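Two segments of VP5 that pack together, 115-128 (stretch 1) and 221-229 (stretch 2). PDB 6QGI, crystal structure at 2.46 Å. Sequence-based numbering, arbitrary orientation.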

ATOM      1  N   LYS A 115     -13.877   4.988   4.150  1.00 18.12           N
ATOM      2  CA  LYS A 115     -14.470   4.818   2.819  1.00 18.09           C
ATOM      3  C   LYS A 115     -13.923   3.546   2.159  1.00 21.40           C
ATOM      4  O   LYS A 115     -14.658   2.850   1.456  1.00 21.39           O
ATOM      5  CB  LYS A 115     -14.202   6.040   1.935  1.00 20.69           C
ATOM      6  CG  LYS A 115     -15.187   7.176   2.087  1.00 33.42           C
ATOM      7  CD  LYS A 115     -14.802   8.367   1.222  1.00 42.87           C
ATOM      8  CE  LYS A 115     -15.464   9.639   1.696  1.00 53.21           C
ATOM      9  NZ  LYS A 115     -16.938   9.615   1.485  1.00 64.40           N
ATOM     10  N   THR A 116     -12.632   3.243   2.411  1.00 16.92           N
ATOM     11  CA  THR A 116     -11.929   2.052   1.923  1.00 15.83           C
ATOM     12  C   THR A 116     -12.593   0.805   2.514  1.00 19.29           C
ATOM     13  O   THR A 116     -12.780  -0.170   1.784  1.00 19.79           O
ATOM     14  CB  THR A 116     -10.432   2.133   2.270  1.00 19.24           C
ATOM     15  OG1 THR A 116      -9.904   3.363   1.784  1.00 14.21           O
ATOM     16  CG2 THR A 116      -9.617   0.968   1.703  1.00 16.91           C
ATOM     17  N   TRP A 117     -12.973   0.854   3.818  1.00 14.87           N
ATOM     18  CA  TRP A 117     -13.670  -0.221   4.532  1.00 14.60           C
ATOM     19  C   TRP A 117     -15.113  -0.320   4.023  1.00 20.97           C
ATOM     20  O   TRP A 117     -15.600  -1.430   3.806  1.00 21.83           O
ATOM     21  CB  TRP A 117     -13.638  -0.002   6.068  1.00 12.97           C
ATOM     22  CG  TRP A 117     -14.419  -1.022   6.859  1.00 13.96           C
ATOM     23  CD1 TRP A 117     -15.715  -0.918   7.273  1.00 17.60           C
ATOM     24  CD2 TRP A 117     -13.948  -2.292   7.342  1.00 13.25           C
ATOM     25  NE1 TRP A 117     -16.082  -2.044   7.975  1.00 17.15           N
ATOM     26  CE2 TRP A 117     -15.020  -2.906   8.027  1.00 17.59           C
ATOM     27  CE3 TRP A 117     -12.727  -2.979   7.251  1.00 13.40           C
ATOM     28  CZ2 TRP A 117     -14.905  -4.169   8.624  1.00 16.75           C
ATOM     29  CZ3 TRP A 117     -12.615  -4.229   7.846  1.00 14.79           C
ATOM     30  CH2 TRP A 117     -13.693  -4.807   8.530  1.00 15.79           C
ATOM     31  N   ASN A 118     -15.789   0.835   3.839  1.00 18.41           N
ATOM     32  CA  ASN A 118     -17.170   0.921   3.352  1.00 18.73           C
ATOM     33  C   ASN A 118     -17.318   0.309   1.959  1.00 22.58           C
ATOM     34  O   ASN A 118     -18.240  -0.484   1.754  1.00 23.63           O
ATOM     35  CB  ASN A 118     -17.663   2.365   3.366  1.00 17.71           C
ATOM     36  CG  ASN A 118     -17.949   2.874   4.752  1.00 32.88           C
ATOM     37  OD1 ASN A 118     -17.885   2.131   5.735  1.00 26.72           O
ATOM     38  ND2 ASN A 118     -18.250   4.159   4.864  1.00 23.59           N
ATOM     39  N   GLU A 119     -16.374   0.600   1.038  1.00 17.72           N
ATOM     40  CA  GLU A 119     -16.377   0.040  -0.318  1.00 17.35           C
ATOM     41  C   GLU A 119     -16.191  -1.473  -0.293  1.00 20.97           C
ATOM     42  O   GLU A 119     -16.752  -2.163  -1.143  1.00 21.79           O
ATOM     43  CB  GLU A 119     -15.300   0.690  -1.205  1.00 18.07           C
ATOM     44  CG  GLU A 119     -15.700   0.774  -2.672  1.00 26.69           C
ATOM     45  CD  GLU A 119     -17.001   1.491  -2.993  1.00 41.61           C
ATOM     46  OE1 GLU A 119     -17.329   2.483  -2.304  1.00 29.19           O
ATOM     47  OE2 GLU A 119     -17.694   1.061  -3.942  1.00 41.14           O
ATOM     48  N   SER A 120     -15.437  -1.985   0.691  1.00 16.21           N
ATOM     49  CA  SER A 120     -15.208  -3.419   0.863  1.00 15.79           C
ATOM     50  C   SER A 120     -16.487  -4.125   1.354  1.00 18.89           C
ATOM     51  O   SER A 120     -16.826  -5.183   0.829  1.00 17.95           O
ATOM     52  CB  SER A 120     -14.065  -3.665   1.842  1.00 19.42           C
ATOM     53  OG  SER A 120     -12.920  -2.861   1.618  1.00 28.24           O
ATOM     54  N   VAL A 121     -17.194  -3.529   2.349  1.00 16.16           N
ATOM     55  CA  VAL A 121     -18.438  -4.063   2.930  1.00 17.21           C
ATOM     56  C   VAL A 121     -19.561  -3.992   1.872  1.00 22.25           C
ATOM     57  O   VAL A 121     -20.311  -4.960   1.727  1.00 22.19           O
ATOM     58  CB  VAL A 121     -18.837  -3.358   4.263  1.00 21.53           C
ATOM     59  CG1 VAL A 121     -20.156  -3.898   4.816  1.00 22.26           C
ATOM     60  CG2 VAL A 121     -17.739  -3.497   5.310  1.00 20.88           C
ATOM     61  N   ALA A 122     -19.652  -2.862   1.125  1.00 19.39           N
ATOM     62  CA  ALA A 122     -20.637  -2.658   0.052  1.00 20.14           C
ATOM     63  C   ALA A 122     -20.483  -3.723  -1.045  1.00 25.14           C
ATOM     64  O   ALA A 122     -21.479  -4.298  -1.497  1.00 25.28           O
ATOM     65  CB  ALA A 122     -20.486  -1.267  -0.543  1.00 20.69           C
ATOM     66  N   GLU A 123     -19.225  -3.991  -1.448  1.00 21.81           N
ATOM     67  CA  GLU A 123     -18.853  -4.997  -2.443  1.00 21.54           C
ATOM     68  C   GLU A 123     -19.184  -6.391  -1.928  1.00 26.77           C
ATOM     69  O   GLU A 123     -19.663  -7.223  -2.704  1.00 27.35           O
ATOM     70  CB  GLU A 123     -17.358  -4.880  -2.756  1.00 21.80           C
ATOM     71  CG  GLU A 123     -16.880  -5.693  -3.937  1.00 28.89           C
ATOM     72  CD  GLU A 123     -15.384  -5.585  -4.125  1.00 46.34           C
ATOM     73  OE1 GLU A 123     -14.952  -5.181  -5.227  1.00 39.81           O
ATOM     74  OE2 GLU A 123     -14.641  -5.904  -3.170  1.00 44.65           O
ATOM     75  N   LEU A 124     -18.939  -6.640  -0.617  1.00 22.94           N
ATOM     76  CA  LEU A 124     -19.246  -7.909   0.040  1.00 23.32           C
ATOM     77  C   LEU A 124     -20.752  -8.137   0.031  1.00 29.73           C
ATOM     78  O   LEU A 124     -21.187  -9.254  -0.238  1.00 30.15           O
ATOM     79  CB  LEU A 124     -18.686  -7.958   1.480  1.00 23.02           C
ATOM     80  CG  LEU A 124     -18.971  -9.231   2.309  1.00 28.19           C
ATOM     81  CD1 LEU A 124     -18.330 -10.470   1.690  1.00 27.97           C
ATOM     82  CD2 LEU A 124     -18.518  -9.065   3.747  1.00 30.40           C
ATOM     83  N   ASP A 125     -21.546  -7.069   0.285  1.00 27.33           N
ATOM     84  CA  ASP A 125     -23.006  -7.134   0.293  1.00 28.35           C
ATOM     85  C   ASP A 125     -23.537  -7.562  -1.076  1.00 32.27           C
ATOM     86  O   ASP A 125     -24.419  -8.425  -1.135  1.00 33.39           O
ATOM     87  CB  ASP A 125     -23.620  -5.795   0.725  1.00 30.78           C
ATOM     88  CG  ASP A 125     -25.132  -5.833   0.898  1.00 43.86           C
ATOM     89  OD1 ASP A 125     -25.637  -6.771   1.569  1.00 45.18           O
ATOM     90  OD2 ASP A 125     -25.813  -4.922   0.371  1.00 49.23           O
ATOM     91  N   SER A 126     -22.965  -7.005  -2.167  1.00 27.61           N
ATOM     92  CA  SER A 126     -23.349  -7.357  -3.534  1.00 27.77           C
ATOM     93  C   SER A 126     -22.814  -8.749  -3.922  1.00 31.62           C
ATOM     94  O   SER A 126     -23.410  -9.384  -4.788  1.00 32.37           O
ATOM     95  CB  SER A 126     -22.919  -6.290  -4.536  1.00 31.43           C
ATOM     96  OG  SER A 126     -21.538  -5.985  -4.453  1.00 42.98           O
ATOM     97  N   ILE A 127     -21.740  -9.248  -3.254  1.00 27.01           N
ATOM     98  CA  ILE A 127     -21.239 -10.617  -3.457  1.00 26.39           C
ATOM     99  C   ILE A 127     -22.284 -11.569  -2.864  1.00 31.95           C
ATOM    100  O   ILE A 127     -22.780 -12.449  -3.570  1.00 32.46           O
ATOM    101  CB  ILE A 127     -19.820 -10.866  -2.856  1.00 27.99           C
ATOM    102  CG1 ILE A 127     -18.712 -10.213  -3.701  1.00 27.41           C
ATOM    103  CG2 ILE A 127     -19.546 -12.367  -2.662  1.00 28.15           C
ATOM    104  CD1 ILE A 127     -17.440  -9.827  -2.900  1.00 31.31           C
ATOM    105  N   LEU A 128     -22.652 -11.343  -1.577  1.00 28.39           N
ATOM    106  CA  LEU A 128     -23.634 -12.136  -0.828  1.00 28.73           C
ATOM    107  C   LEU A 128     -25.016 -12.114  -1.509  1.00 33.23           C
ATOM    108  O   LEU A 128     -25.770 -13.068  -1.347  1.00 34.32           O
ATOM    109  CB  LEU A 128     -23.747 -11.665   0.639  1.00 28.65           C
ATOM    110  CG  LEU A 128     -22.468 -11.667   1.493  1.00 31.56           C
ATOM    111  CD1 LEU A 128     -22.647 -10.833   2.737  1.00 32.04           C
ATOM    112  CD2 LEU A 128     -22.039 -13.058   1.870  1.00 33.21           C
ATOM    113  N   VAL A 221      -8.244 -14.670   3.632  1.00 20.53           N
ATOM    114  CA  VAL A 221      -8.934 -13.856   4.628  1.00 19.93           C
ATOM    115  C   VAL A 221      -8.758 -12.400   4.222  1.00 23.04           C
ATOM    116  O   VAL A 221      -7.670 -11.988   3.813  1.00 22.11           O
ATOM    117  CB  VAL A 221      -8.462 -14.119   6.083  1.00 23.04           C
ATOM    118  CG1 VAL A 221      -9.374 -13.434   7.095  1.00 22.84           C
ATOM    119  CG2 VAL A 221      -8.401 -15.606   6.366  1.00 23.29           C
ATOM    120  N   TYR A 222      -9.844 -11.640   4.304  1.00 19.72           N
ATOM    121  CA  TYR A 222      -9.889 -10.215   3.991  1.00 19.06           C
ATOM    122  C   TYR A 222     -11.013  -9.618   4.832  1.00 24.17           C
ATOM    123  O   TYR A 222     -11.773 -10.382   5.428  1.00 24.45           O
ATOM    124  CB  TYR A 222     -10.056  -9.990   2.469  1.00 19.56           C
ATOM    125  CG  TYR A 222     -11.469  -9.826   1.953  1.00 21.66           C
ATOM    126  CD1 TYR A 222     -12.392 -10.863   2.042  1.00 24.01           C
ATOM    127  CD2 TYR A 222     -11.853  -8.667   1.281  1.00 22.51           C
ATOM    128  CE1 TYR A 222     -13.685 -10.726   1.539  1.00 25.71           C
ATOM    129  CE2 TYR A 222     -13.131  -8.532   0.748  1.00 23.74           C
ATOM    130  CZ  TYR A 222     -14.049  -9.558   0.891  1.00 31.50           C
ATOM    131  OH  TYR A 222     -15.323  -9.409   0.400  1.00 33.20           O
ATOM    132  N   LEU A 223     -11.105  -8.282   4.918  1.00 21.42           N
ATOM    133  CA  LEU A 223     -12.100  -7.584   5.743  1.00 22.04           C
ATOM    134  C   LEU A 223     -11.989  -8.037   7.219  1.00 27.38           C
ATOM    135  O   LEU A 223     -13.004  -8.178   7.913  1.00 27.59           O
ATOM    136  CB  LEU A 223     -13.536  -7.781   5.201  1.00 22.38           C
ATOM    137  CG  LEU A 223     -13.859  -7.084   3.893  1.00 26.65           C
ATOM    138  CD1 LEU A 223     -15.239  -7.443   3.410  1.00 27.64           C
ATOM    139  CD2 LEU A 223     -13.783  -5.618   4.050  1.00 28.21           C
ATOM    140  N   ASN A 224     -10.742  -8.292   7.671  1.00 24.03           N
ATOM    141  CA  ASN A 224     -10.426  -8.723   9.028  1.00 24.21           C
ATOM    142  C   ASN A 224     -10.284  -7.483   9.898  1.00 28.02           C
ATOM    143  O   ASN A 224      -9.269  -6.793   9.813  1.00 28.29           O
ATOM    144  CB  ASN A 224      -9.150  -9.592   9.036  1.00 24.66           C
ATOM    145  CG  ASN A 224      -8.772 -10.224  10.368  1.00 42.91           C
ATOM    146  OD1 ASN A 224      -9.459 -10.103  11.388  1.00 30.87           O
ATOM    147  ND2 ASN A 224      -7.651 -10.928  10.383  1.00 37.20           N
ATOM    148  N   ALA A 225     -11.311  -7.193  10.725  1.00 24.89           N
ATOM    149  CA  ALA A 225     -11.361  -6.025  11.622  1.00 25.32           C
ATOM    150  C   ALA A 225     -10.168  -5.966  12.604  1.00 28.67           C
ATOM    151  O   ALA A 225      -9.803  -4.873  13.043  1.00 28.69           O
ATOM    152  CB  ALA A 225     -12.671  -6.011  12.386  1.00 27.11           C
ATOM    153  N   SER A 226      -9.544  -7.129  12.900  1.00 24.24           N
ATOM    154  CA  SER A 226      -8.343  -7.283  13.730  1.00 23.45           C
ATOM    155  C   SER A 226      -7.122  -6.609  13.102  1.00 26.65           C
ATOM    156  O   SER A 226      -6.152  -6.343  13.813  1.00 26.45           O
ATOM    157  CB  SER A 226      -8.023  -8.760  13.930  1.00 26.15           C
ATOM    158  OG  SER A 226      -8.808  -9.303  14.970  1.00 35.99           O
ATOM    159  N   ASN A 227      -7.140  -6.404  11.764  1.00 22.00           N
ATOM    160  CA  ASN A 227      -6.054  -5.764  11.017  1.00 20.79           C
ATOM    161  C   ASN A 227      -6.307  -4.264  10.839  1.00 23.55           C
ATOM    162  O   ASN A 227      -5.365  -3.511  10.601  1.00 23.15           O
ATOM    163  CB  ASN A 227      -5.875  -6.434   9.656  1.00 20.20           C
ATOM    164  CG  ASN A 227      -5.321  -7.835   9.715  1.00 37.15           C
ATOM    165  OD1 ASN A 227      -4.784  -8.290  10.732  1.00 28.68           O
ATOM    166  ND2 ASN A 227      -5.427  -8.547   8.601  1.00 29.24           N
ATOM    167  N   TRP A 228      -7.570  -3.840  10.971  1.00 19.62           N
ATOM    168  CA  TRP A 228      -8.010  -2.454  10.826  1.00 19.42           C
ATOM    169  C   TRP A 228      -8.052  -1.725  12.178  1.00 25.25           C
ATOM    170  O   TRP A 228      -7.765  -0.529  12.224  1.00 25.17           O
ATOM    171  CB  TRP A 228      -9.387  -2.421  10.153  1.00 18.01           C
ATOM    172  CG  TRP A 228      -9.360  -2.813   8.703  1.00 18.08           C
ATOM    173  CD1 TRP A 228      -9.162  -4.065   8.190  1.00 20.65           C
ATOM    174  CD2 TRP A 228      -9.522  -1.938   7.580  1.00 17.54           C
ATOM    175  NE1 TRP A 228      -9.199  -4.023   6.815  1.00 19.70           N
ATOM    176  CE2 TRP A 228      -9.419  -2.728   6.413  1.00 21.01           C
ATOM    177  CE3 TRP A 228      -9.771  -0.561   7.447  1.00 18.66           C
ATOM    178  CZ2 TRP A 228      -9.558  -2.186   5.130  1.00 19.91           C
ATOM    179  CZ3 TRP A 228      -9.883  -0.022   6.176  1.00 20.08           C
ATOM    180  CH2 TRP A 228      -9.778  -0.830   5.034  1.00 20.37           C
ATOM    181  N   LYS A 229      -8.380  -2.447  13.274  1.00 23.19           N
ATOM    182  CA  LYS A 229      -8.438  -1.913  14.642  1.00 23.67           C
ATOM    183  C   LYS A 229      -7.082  -1.310  15.092  1.00 28.27           C
ATOM    184  O   LYS A 229      -7.118  -0.191  15.609  1.00 28.55           O
ATOM    185  CB  LYS A 229      -8.931  -2.973  15.648  1.00 26.46           C
ATOM    186  CG  LYS A 229      -8.973  -2.522  17.107  1.00 40.12           C
ATOM    187  CD  LYS A 229      -9.943  -1.379  17.343  1.00 49.02           C
ATOM    188  CE  LYS A 229     -10.156  -1.124  18.810  1.00 55.10           C
ATOM    189  NZ  LYS A 229     -10.790   0.203  19.038  1.00 59.16           N
TER
HETATM  190  O   HOH W   1     -15.387  -6.954  -0.780  1.00 19.62           O

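No direct hydrogen bond crosses this contact; its one polar link runs through a single water. Water 1 donates to S120 O (2.8 Å from the water O) and to E123 OE2 (2.7 Å from the water O). It accepts from Y222 OH, 2.7 Å from the same O. The water thus ties the tyrosine hydroxyl to both the backbone and a side chain of the helix. It also gives the buried carboxylate of E123 a polar partner.

The rest of the contact is apolar and aromatic. Stretch 1 is helical throughout, and the main residues that meet stretch 2 recur along one side of it: T116, W117, S120, L124 and I127. Stretch 2 brings a loop, Y222 and L223, and then the beginning of a helix running nearly antiparallel to the first helix, at 170°. The helix axes stay 12.7 Å apart at their closest. Side chains, chiefly those of W117, L223 and W228, fill the space between.

W117 makes up half of the buried area on the helix side. Its CA-to-CB bond points sideways, but with chi1 at t the indole comes nearer to stretch 2. More of its surface is covered (117 Å²) than of any other residue here. Its edge meets the face of W228: the six-membered ring of W117 and the five-membered ring of W228 have centroids 4.5 Å apart, with planes at 70°. The closest atoms are W117 CE3 and W228 CD2, at 3.4 Å. W117 CB also lies over the W228 six-membered ring, off-centre, 4.2 Å from its centroid. At the edge of the W228 ring, T116 CG2 is 3.8 Å from W228 CH2. The threonine methyl serves this contact, while T116 OG1 is hydrogen-bonded elsewhere in the structure.

L223 packs over one face of the W117 ring, with CD2 4.2 Å from W117 CZ3. Its other methyl, CD1, lies 3.7 Å from L124 CD2. The branched leucine therefore bridges W117 and L124. The closest CA atoms across the contact are those of S120 and L223, 7.1 Å apart. The small serine side chain suits this narrow place, and S120 OG turns back to donate to T116 O at 2.7 Å. S120 CB and L223 CD2 are modelled too close for their separation to carry weight.

A225 CB adds a small apolar contact, 4.2 Å from W117 CH2. Farther along the helix, L124 CD1 lies 4.4 Å from Y222 CZ, and I127 CD1 is 3.9 Å from Y222 OH. These aliphatic groups pack against the end of the tyrosine, whose hydroxyl remains bonded to the water.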